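Local coordinates for protein trehalose-6-phosphate phosphatase (Neosartorya fumigata, PDB 5DXL) that belongs to the trehalose-phosphatase family of the HAD clan and has a core sheet of mainly parallel strands flanked by helices, at residues R16-R19 / K20-F23; S44-V47 / L48-K52; L256-P259 / A260-I263. All coordinates share one frame; numbering follows the deposited sequence.

In the fold
All three contacts are local and lie in the core domain with the HAD-type, Rossmann-like sheet. Contact 1 is the turn from helix 8-17 to strand 21-25, an inner strand of that sheet. In HAD folds the strand in this position normally leads to the loop bearing the catalytic aspartate. Contact 2 is the start of helix 45-56, which follows that strand in the chain. Contact 3 joins edge strand 254-256 to helix 259-270. Contacts 2 and 3 have centres about 14 Å apart and touch: Ile263 CG2 lies 3.7 Å from Thr50 OG1, so the two helices pack together. Contact 1 touches neither. Its centre is about 20 Å from that of contact 2 and 21 Å from that of contact 3.

Contact 1: residues R16-R19 / K20-F23; sequences RKAR and KRLF
Arg21 reaches back over the turn to Ala18, while Arg19 and Lys20 form the bend between them. The turn joins helix 8-17 to strand 21-25, an inner strand of the Rossmann-like sheet. Ala18 is the first residue to leave the helical conformation, and its carbonyl is taken up by the arginine. Arg21 has CG beside its own backbone N, and the chain then bends at chi2 (84°). This brings NE to 3.1 Å from Ala18 O. The bond is bent, with an N-H...O angle of 138°, and NE sits above the carbonyl plane. Ala18 O is also tilted out of the guanidinium plane. Beyond NE, the guanidinium of the buried Arg21 donates a hydrogen bond from NH1 to Asn60 OD1 and makes a cation-pi contact with Tyr15. These partners probably fix its rotation. Arg19 and Lys20 find polar partners outside the turn: Arg19 NH1 forms a salt bridge with Glu210, and Lys20 NZ a hydrogen bond with Gln207 O. Near its root, Lys20 lies along the preceding peptide, with CG 3.7 Å from Arg19 O. The methyl of Ala18 touches the start of the Arg21 chain, with Ala18 CB 4.1 Å from Arg21 CG.

Contact 2: residues S44-V47 / L48-K52; sequences SDRV and LRTLK
Arg46 O is gripped twice by Thr50. The backbone N of Thr50 bonds to it at 3.0 Å, and Thr50 OG1 donates to the same Arg46 O at 2.6 Å. The two donors come from opposite faces of the carbonyl plane. Thr50 OG1 is placed for this by lying beside its own backbone N (chi1 -57°). Other backbone bonds of the same i to i+4 kind run from Leu48 N to Ser44 O, Arg49 N to Asp45 O and Leu51 N to Val47 O. They belong to the first turns of helix 45-56, the helix of a beta-alpha-beta unit with strands 21-25 and 60-65. Ser44 is its N-cap: Ser44 OG accepts from Val47 N at 3.0 Å, nearly straight at 168°. Among the charged groups, Arg49 NH2 stands 3.9 Å above the centre of the Arg46 guanidinium, although both are positively charged. The two planes are 86° apart, so the edge of Arg49 meets the face of Arg46. Arg49 also lays one face over Asp45 O and Arg46 CA. The apolar contact is on the buried side, towards helices 70-77 and 259-270. There Val47 and Leu51 lie side by side, with Val47 CG1 4.2 Å from Leu51 CD1.

Contact 3: residues L256-P259 / A260-I263; sequences LLEP and ADVI
Glu258 O and Pro259 O accept the first i to i+4 bonds of the helix, from Val262 N at 3.2 Å and from Ile263 N at 2.9 Å respectively. The first lies in the carbonyl plane, and the second, at 168°, is almost straight. Glu258 O also takes a weak, bent bond from Asp261 N. Asp261 carries the side-chain part of the contact. Its CG lies beside its own backbone N (chi1 -58°), which turns the carboxylate back towards the residues before the helix. Asp261 OD2 accepts a weak bond from Glu258 N at 3.0 Å, with an N-H...O angle of 129°. It also rests against the root of Leu257, with OD2 3.5 Å from Leu257 CB.

The motif is a strand-to-helix junction: strand 254-256, at one edge of the Rossmann-like sheet, gives way to helix 259-270. Glu258 is the N-cap and Pro259 the first helical residue. The bond from Glu258 N to Asp261 corresponds to one half of a capping box. The carboxylate of Glu258 leads away from the helix. On the buried side Leu256 reaches forward over the first turn. Its CD1 meets Val262 CG2 at 4.0 Å and Val262 CA at 3.8 Å. Both side chains also pack on Leu215 of strand 211-216, so this side of the junction faces the sheet. One residue further on, the side chain of Ile263 packs on Val47 and Thr50 of helix 45-56, and its CG1 lies 3.4 Å from Pro259 O.

Contact 1: residues R16-R19 / K20-F23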
ATOM      1  N   ARG A  16      19.798   1.298  14.488  1.00 17.39           N
ATOM      2  CA  ARG A  16      20.751   0.574  15.346  1.00 18.99           C
ATOM      3  C   ARG A  16      20.209   0.332  16.752  1.00 22.23           C
ATOM      4  O   ARG A  16      20.458  -0.709  17.359  1.00 23.63           O
ATOM      5  CB  ARG A  16      22.063   1.339  15.435  1.00 18.92           C
ATOM      6  CG  ARG A  16      22.909   1.255  14.195  1.00 20.21           C
ATOM      7  CD  ARG A  16      24.233   1.984  14.418  1.00 28.50           C
ATOM      8  NE  ARG A  16      25.148   1.780  13.304  1.00 32.38           N
ATOM      9  CZ  ARG A  16      25.926   2.723  12.788  1.00 35.79           C
ATOM     10  NH1 ARG A  16      25.911   3.954  13.290  1.00 36.48           N
ATOM     11  NH2 ARG A  16      26.718   2.434  11.763  1.00 36.29           N
ATOM     12  N   LYS A  17      19.470   1.302  17.267  1.00 21.44           N
ATOM     13  CA  LYS A  17      18.941   1.252  18.622  1.00 25.56           C
ATOM     14  C   LYS A  17      17.777   0.263  18.745  1.00 28.28           C
ATOM     15  O   LYS A  17      17.592  -0.390  19.774  1.00 25.24           O
ATOM     16  CB  LYS A  17      18.503   2.658  19.035  1.00 29.71           C
ATOM     17  CG  LYS A  17      18.117   2.846  20.484  1.00 35.51           C
ATOM     18  CD  LYS A  17      17.875   4.330  20.749  1.00 38.12           C
ATOM     19  CE  LYS A  17      17.401   4.585  22.166  1.00 46.32           C
ATOM     20  NZ  LYS A  17      18.415   4.161  23.170  1.00 59.48           N
ATOM     21  N   ALA A  18      17.000   0.144  17.676  1.00 22.40           N
ATOM     22  CA  ALA A  18      15.775  -0.637  17.705  1.00 20.20           C
ATOM     23  C   ALA A  18      16.015  -2.137  17.719  1.00 18.17           C
ATOM     24  O   ALA A  18      16.805  -2.657  16.935  1.00 21.25           O
ATOM     25  CB  ALA A  18      14.899  -0.267  16.507  1.00 17.43           C
ATOM     26  N   ARG A  19      15.299  -2.838  18.590  1.00 21.20           N
ATOM     27  CA  ARG A  19      15.411  -4.286  18.656  1.00 21.94           C
ATOM     28  C   ARG A  19      14.488  -4.945  17.642  1.00 22.22           C
ATOM     29  O   ARG A  19      14.773  -6.037  17.151  1.00 22.23           O
ATOM     30  CB  ARG A  19      15.099  -4.788  20.070  1.00 27.75           C
ATOM     31  CG  ARG A  19      16.112  -4.319  21.109  1.00 38.94           C
ATOM     32  CD  ARG A  19      15.749  -4.791  22.510  1.00 43.40           C
ATOM     33  NE  ARG A  19      14.369  -4.455  22.852  1.00 46.61           N
ATOM     34  CZ  ARG A  19      13.968  -3.255  23.264  1.00 47.67           C
ATOM     35  NH1 ARG A  19      14.843  -2.264  23.383  1.00 48.95           N
ATOM     36  NH2 ARG A  19      12.689  -3.045  23.549  1.00 47.62           N
ATOM     37  N   LYS A  20      13.384  -4.268  17.334  1.00 19.21           N
ATOM     38  CA  LYS A  20      12.436  -4.725  16.324  1.00 15.91           C
ATOM     39  C   LYS A  20      12.193  -3.607  15.316  1.00 16.75           C
ATOM     40  O   LYS A  20      11.940  -2.457  15.696  1.00 18.78           O
ATOM     41  CB  LYS A  20      11.094  -5.133  16.935  1.00 18.96           C
ATOM     42  CG  LYS A  20      11.116  -6.354  17.845  1.00 27.36           C
ATOM     43  CD  LYS A  20       9.679  -6.724  18.188  1.00 29.87           C
ATOM     44  CE  LYS A  20       9.575  -7.468  19.507  1.00 39.22           C
ATOM     45  NZ  LYS A  20       8.169  -7.442  19.995  1.00 42.27           N
ATOM     46  N   ARG A  21      12.243  -3.955  14.037  1.00 13.61           N
ATOM     47  CA  ARG A  21      12.072  -2.962  12.969  1.00 14.56           C
ATOM     48  C   ARG A  21      10.955  -3.381  12.032  1.00 12.85           C
ATOM     49  O   ARG A  21      10.802  -4.568  11.736  1.00 12.10           O
ATOM     50  CB  ARG A  21      13.364  -2.788  12.162  1.00 10.77           C
ATOM     51  CG  ARG A  21      14.612  -2.320  12.925  1.00 13.18           C
ATOM     52  CD  ARG A  21      15.330  -3.485  13.578  1.00 17.16           C
ATOM     53  NE  ARG A  21      16.706  -3.128  13.909  1.00 16.88           N
ATOM     54  CZ  ARG A  21      17.780  -3.547  13.255  1.00 15.06           C
ATOM     55  NH1 ARG A  21      17.671  -4.362  12.211  1.00 14.82           N
ATOM     56  NH2 ARG A  21      18.979  -3.152  13.666  1.00 19.07           N
ATOM     57  N   LEU A  22      10.192  -2.402  11.551  1.00 10.91           N
ATOM     58  CA  LEU A  22       9.128  -2.662  10.584  1.00 11.69           C
ATOM     59  C   LEU A  22       9.344  -1.812   9.345  1.00 10.27           C
ATOM     60  O   LEU A  22       9.540  -0.601   9.456  1.00 11.13           O
ATOM     61  CB  LEU A  22       7.760  -2.362  11.191  1.00 10.11           C
ATOM     62  CG  LEU A  22       6.561  -2.391  10.244  1.00 10.67           C
ATOM     63  CD1 LEU A  22       6.319  -3.790   9.674  1.00 12.69           C
ATOM     64  CD2 LEU A  22       5.318  -1.892  10.972  1.00 13.43           C
ATOM     65  N   PHE A  23       9.339  -2.459   8.180  1.00  7.89           N
ATOM     66  CA  PHE A  23       9.481  -1.767   6.892  1.00  9.65           C
ATOM     67  C   PHE A  23       8.248  -2.000   6.035  1.00  7.35           C
ATOM     68  O   PHE A  23       7.803  -3.140   5.886  1.00  7.64           O
ATOM     69  CB  PHE A  23      10.716  -2.270   6.137  1.00  8.27           C
ATOM     70  CG  PHE A  23      12.024  -1.937   6.803  1.00  7.53           C
ATOM     71  CD1 PHE A  23      12.734  -0.812   6.432  1.00 10.27           C
ATOM     72  CD2 PHE A  23      12.557  -2.771   7.780  1.00 12.08           C
ATOM     73  CE1 PHE A  23      13.947  -0.507   7.035  1.00 12.90           C
ATOM     74  CE2 PHE A  23      13.766  -2.465   8.392  1.00 12.21           C
ATOM     75  CZ  PHE A  23      14.468  -1.348   8.013  1.00 13.33           C
TER

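Contact 2: residues S44-V47 / L48-K52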
ATOM      1  N   SER A  44      15.455  -5.033 -10.695  1.00 22.14           N
ATOM      2  CA  SER A  44      16.853  -5.226 -11.010  1.00 23.78           C
ATOM      3  C   SER A  44      17.486  -6.148  -9.985  1.00 23.18           C
ATOM      4  O   SER A  44      16.949  -6.334  -8.882  1.00 22.41           O
ATOM      5  CB  SER A  44      17.589  -3.892 -11.026  1.00 23.69           C
ATOM      6  OG  SER A  44      17.853  -3.467  -9.700  1.00 21.63           O
ATOM      7  N   ASP A  45      18.629  -6.724 -10.344  1.00 22.02           N
ATOM      8  CA  ASP A  45      19.411  -7.507  -9.400  1.00 22.99           C
ATOM      9  C   ASP A  45      19.772  -6.694  -8.154  1.00 21.21           C
ATOM     10  O   ASP A  45      19.794  -7.226  -7.048  1.00 20.76           O
ATOM     11  CB  ASP A  45      20.690  -8.034 -10.059  1.00 24.74           C
ATOM     12  CG  ASP A  45      20.418  -9.111 -11.098  1.00 32.49           C
ATOM     13  OD1 ASP A  45      19.273  -9.611 -11.169  1.00 28.56           O
ATOM     14  OD2 ASP A  45      21.365  -9.466 -11.834  1.00 34.30           O
ATOM     15  N   ARG A  46      20.056  -5.405  -8.336  1.00 22.57           N
ATOM     16  CA  ARG A  46      20.416  -4.554  -7.207  1.00 22.65           C
ATOM     17  C   ARG A  46      19.257  -4.408  -6.219  1.00 18.38           C
ATOM     18  O   ARG A  46      19.455  -4.513  -5.004  1.00 15.84           O
ATOM     19  CB  ARG A  46      20.862  -3.167  -7.675  1.00 20.28           C
ATOM     20  CG  ARG A  46      21.185  -2.234  -6.511  1.00 24.43           C
ATOM     21  CD  ARG A  46      21.783  -0.912  -6.978  1.00 23.92           C
ATOM     22  NE  ARG A  46      23.072  -1.110  -7.629  1.00 40.62           N
ATOM     23  CZ  ARG A  46      24.234  -1.142  -6.986  1.00 48.29           C
ATOM     24  NH1 ARG A  46      24.267  -0.984  -5.668  1.00 48.72           N
ATOM     25  NH2 ARG A  46      25.364  -1.330  -7.659  1.00 49.02           N
ATOM     26  N   VAL A  47      18.059  -4.162  -6.741  1.00 16.30           N
ATOM     27  CA  VAL A  47      16.871  -4.024  -5.889  1.00 13.69           C
ATOM     28  C   VAL A  47      16.649  -5.326  -5.122  1.00 15.17           C
ATOM     29  O   VAL A  47      16.434  -5.313  -3.908  1.00 13.26           O
ATOM     30  CB  VAL A  47      15.613  -3.661  -6.702  1.00 12.32           C
ATOM     31  CG1 VAL A  47      14.367  -3.785  -5.844  1.00 14.00           C
ATOM     32  CG2 VAL A  47      15.729  -2.231  -7.253  1.00 15.28           C
ATOM     33  N   LEU A  48      16.744  -6.451  -5.825  1.00 16.92           N
ATOM     34  CA  LEU A  48      16.538  -7.753  -5.192  1.00 17.07           C
ATOM     35  C   LEU A  48      17.580  -8.076  -4.129  1.00 18.49           C
ATOM     36  O   LEU A  48      17.232  -8.601  -3.060  1.00 16.85           O
ATOM     37  CB  LEU A  48      16.521  -8.855  -6.254  1.00 19.90           C
ATOM     38  CG  LEU A  48      15.280  -8.813  -7.132  1.00 21.31           C
ATOM     39  CD1 LEU A  48      15.356  -9.879  -8.223  1.00 25.06           C
ATOM     40  CD2 LEU A  48      14.031  -8.992  -6.282  1.00 22.31           C
ATOM     41  N   ARG A  49      18.853  -7.786  -4.411  1.00 14.75           N
ATOM     42  CA  ARG A  49      19.912  -7.981  -3.424  1.00 17.49           C
ATOM     43  C   ARG A  49      19.638  -7.165  -2.175  1.00 13.57           C
ATOM     44  O   ARG A  49      19.822  -7.630  -1.060  1.00 13.89           O
ATOM     45  CB  ARG A  49      21.287  -7.569  -3.973  1.00 24.73           C
ATOM     46  CG  ARG A  49      21.983  -8.577  -4.859  1.00 33.22           C
ATOM     47  CD  ARG A  49      23.464  -8.218  -5.006  1.00 33.73           C
ATOM     48  NE  ARG A  49      23.679  -6.817  -5.376  1.00 35.21           N
ATOM     49  CZ  ARG A  49      23.652  -6.359  -6.628  1.00 33.36           C
ATOM     50  NH1 ARG A  49      23.412  -7.188  -7.636  1.00 34.19           N
ATOM     51  NH2 ARG A  49      23.861  -5.072  -6.873  1.00 35.70           N
ATOM     52  N   THR A  50      19.235  -5.921  -2.395  1.00 13.42           N
ATOM     53  CA  THR A  50      18.986  -4.978  -1.316  1.00 14.21           C
ATOM     54  C   THR A  50      17.863  -5.475  -0.410  1.00 10.92           C
ATOM     55  O   THR A  50      17.985  -5.450   0.817  1.00 11.84           O
ATOM     56  CB  THR A  50      18.640  -3.597  -1.896  1.00 13.87           C
ATOM     57  OG1 THR A  50      19.719  -3.173  -2.744  1.00 16.46           O
ATOM     58  CG2 THR A  50      18.444  -2.567  -0.795  1.00 15.77           C
ATOM     59  N   LEU A  51      16.785  -5.949  -1.021  1.00 11.11           N
ATOM     60  CA  LEU A  51      15.655  -6.483  -0.260  1.00  9.78           C
ATOM     61  C   LEU A  51      16.009  -7.782   0.452  1.00 12.38           C
ATOM     62  O   LEU A  51      15.625  -7.983   1.605  1.00 11.25           O
ATOM     63  CB  LEU A  51      14.447  -6.709  -1.170  1.00 10.86           C
ATOM     64  CG  LEU A  51      13.765  -5.447  -1.689  1.00 10.11           C
ATOM     65  CD1 LEU A  51      12.650  -5.833  -2.657  1.00 13.30           C
ATOM     66  CD2 LEU A  51      13.198  -4.636  -0.530  1.00 11.46           C
ATOM     67  N   LYS A  52      16.734  -8.662  -0.235  1.00 11.10           N
ATOM     68  CA  LYS A  52      17.093  -9.944   0.361  1.00 11.29           C
ATOM     69  C   LYS A  52      17.946  -9.732   1.609  1.00 13.44           C
ATOM     70  O   LYS A  52      17.721 -10.360   2.654  1.00 12.55           O
ATOM     71  CB  LYS A  52      17.818 -10.815  -0.657  1.00 13.85           C
ATOM     72  CG  LYS A  52      18.254 -12.144  -0.083  1.00 16.26           C
ATOM     73  CD  LYS A  52      18.952 -12.981  -1.138  1.00 23.09           C
ATOM     74  CE  LYS A  52      19.396 -14.319  -0.553  1.00 27.63           C
ATOM     75  NZ  LYS A  52      20.044 -15.171  -1.591  1.00 34.87           N
TER

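Contact 3: residues L256-P259 / A260-I263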
ATOM      1  N   LEU A 256      12.316  11.275  -0.033  1.00  8.19           N
ATOM      2  CA  LEU A 256      13.506  10.915  -0.806  1.00  8.20           C
ATOM      3  C   LEU A 256      13.165  11.225  -2.264  1.00 11.42           C
ATOM      4  O   LEU A 256      12.029  11.017  -2.687  1.00 11.77           O
ATOM      5  CB  LEU A 256      13.876   9.440  -0.620  1.00  8.75           C
ATOM      6  CG  LEU A 256      14.450   9.069   0.747  1.00  8.95           C
ATOM      7  CD1 LEU A 256      14.562   7.545   0.905  1.00 11.58           C
ATOM      8  CD2 LEU A 256      15.813   9.721   0.936  1.00 12.44           C
ATOM      9  N   LEU A 257      14.116  11.741  -3.036  1.00  9.06           N
ATOM     10  CA  LEU A 257      13.748  12.272  -4.347  1.00 10.90           C
ATOM     11  C   LEU A 257      13.374  11.194  -5.363  1.00 10.18           C
ATOM     12  O   LEU A 257      12.433  11.376  -6.151  1.00 13.70           O
ATOM     13  CB  LEU A 257      14.889  13.138  -4.904  1.00 10.40           C
ATOM     14  CG  LEU A 257      15.126  14.458  -4.182  1.00 13.90           C
ATOM     15  CD1 LEU A 257      16.357  15.124  -4.768  1.00 15.08           C
ATOM     16  CD2 LEU A 257      13.915  15.390  -4.276  1.00 13.53           C
ATOM     17  N   GLU A 258      14.112  10.086  -5.365  1.00  9.96           N
ATOM     18  CA  GLU A 258      13.974   9.072  -6.406  1.00 13.51           C
ATOM     19  C   GLU A 258      14.126   7.674  -5.840  1.00 13.23           C
ATOM     20  O   GLU A 258      14.726   7.487  -4.782  1.00 11.76           O
ATOM     21  CB  GLU A 258      15.032   9.269  -7.506  1.00 16.27           C
ATOM     22  CG  GLU A 258      14.980  10.609  -8.217  1.00 16.34           C
ATOM     23  CD  GLU A 258      13.800  10.735  -9.156  1.00 23.15           C
ATOM     24  OE1 GLU A 258      13.127   9.714  -9.433  1.00 25.50           O
ATOM     25  OE2 GLU A 258      13.539  11.868  -9.615  1.00 27.18           O
ATOM     26  N   PRO A 259      13.617   6.674  -6.566  1.00 10.40           N
ATOM     27  CA  PRO A 259      13.874   5.290  -6.144  1.00 11.82           C
ATOM     28  C   PRO A 259      15.362   4.982  -5.909  1.00 13.51           C
ATOM     29  O   PRO A 259      15.670   4.199  -5.013  1.00 10.27           O
ATOM     30  CB  PRO A 259      13.304   4.476  -7.310  1.00 11.80           C
ATOM     31  CG  PRO A 259      12.138   5.304  -7.768  1.00 12.12           C
ATOM     32  CD  PRO A 259      12.633   6.743  -7.664  1.00 12.55           C
ATOM     33  N   ALA A 260      16.273   5.594  -6.666  1.00 11.87           N
ATOM     34  CA  ALA A 260      17.693   5.352  -6.436  1.00 13.73           C
ATOM     35  C   ALA A 260      18.084   5.758  -5.025  1.00 10.68           C
ATOM     36  O   ALA A 260      18.930   5.111  -4.405  1.00 11.44           O
ATOM     37  CB  ALA A 260      18.542   6.098  -7.452  1.00 16.17           C
ATOM     38  N   ASP A 261      17.470   6.828  -4.524  1.00 11.04           N
ATOM     39  CA  ASP A 261      17.739   7.284  -3.163  1.00 10.93           C
ATOM     40  C   ASP A 261      17.149   6.321  -2.135  1.00 13.64           C
ATOM     41  O   ASP A 261      17.714   6.124  -1.063  1.00 11.60           O
ATOM     42  CB  ASP A 261      17.192   8.700  -2.962  1.00 12.29           C
ATOM     43  CG  ASP A 261      17.783   9.680  -3.948  1.00 16.09           C
ATOM     44  OD1 ASP A 261      19.028   9.722  -4.064  1.00 20.25           O
ATOM     45  OD2 ASP A 261      17.007  10.363  -4.636  1.00 14.76           O
ATOM     46  N   VAL A 262      16.005   5.730  -2.457  1.00 10.48           N
ATOM     47  CA  VAL A 262      15.409   4.729  -1.578  1.00 10.68           C
ATOM     48  C   VAL A 262      16.356   3.539  -1.446  1.00 11.35           C
ATOM     49  O   VAL A 262      16.672   3.084  -0.337  1.00 10.65           O
ATOM     50  CB  VAL A 262      14.042   4.266  -2.108  1.00  9.48           C
ATOM     51  CG1 VAL A 262      13.477   3.135  -1.231  1.00 11.13           C
ATOM     52  CG2 VAL A 262      13.076   5.446  -2.165  1.00  9.56           C
ATOM     53  N   ILE A 263      16.824   3.038  -2.585  1.00 10.39           N
ATOM     54  CA  ILE A 263      17.716   1.886  -2.567  1.00 11.00           C
ATOM     55  C   ILE A 263      19.012   2.238  -1.846  1.00 12.05           C
ATOM     56  O   ILE A 263      19.510   1.442  -1.047  1.00 11.43           O
ATOM     57  CB  ILE A 263      18.001   1.376  -3.982  1.00 10.91           C
ATOM     58  CG1 ILE A 263      16.690   0.936  -4.648  1.00 12.08           C
ATOM     59  CG2 ILE A 263      19.004   0.220  -3.954  1.00 12.18           C
ATOM     60  CD1 ILE A 263      15.930  -0.147  -3.875  1.00 14.21           C
TER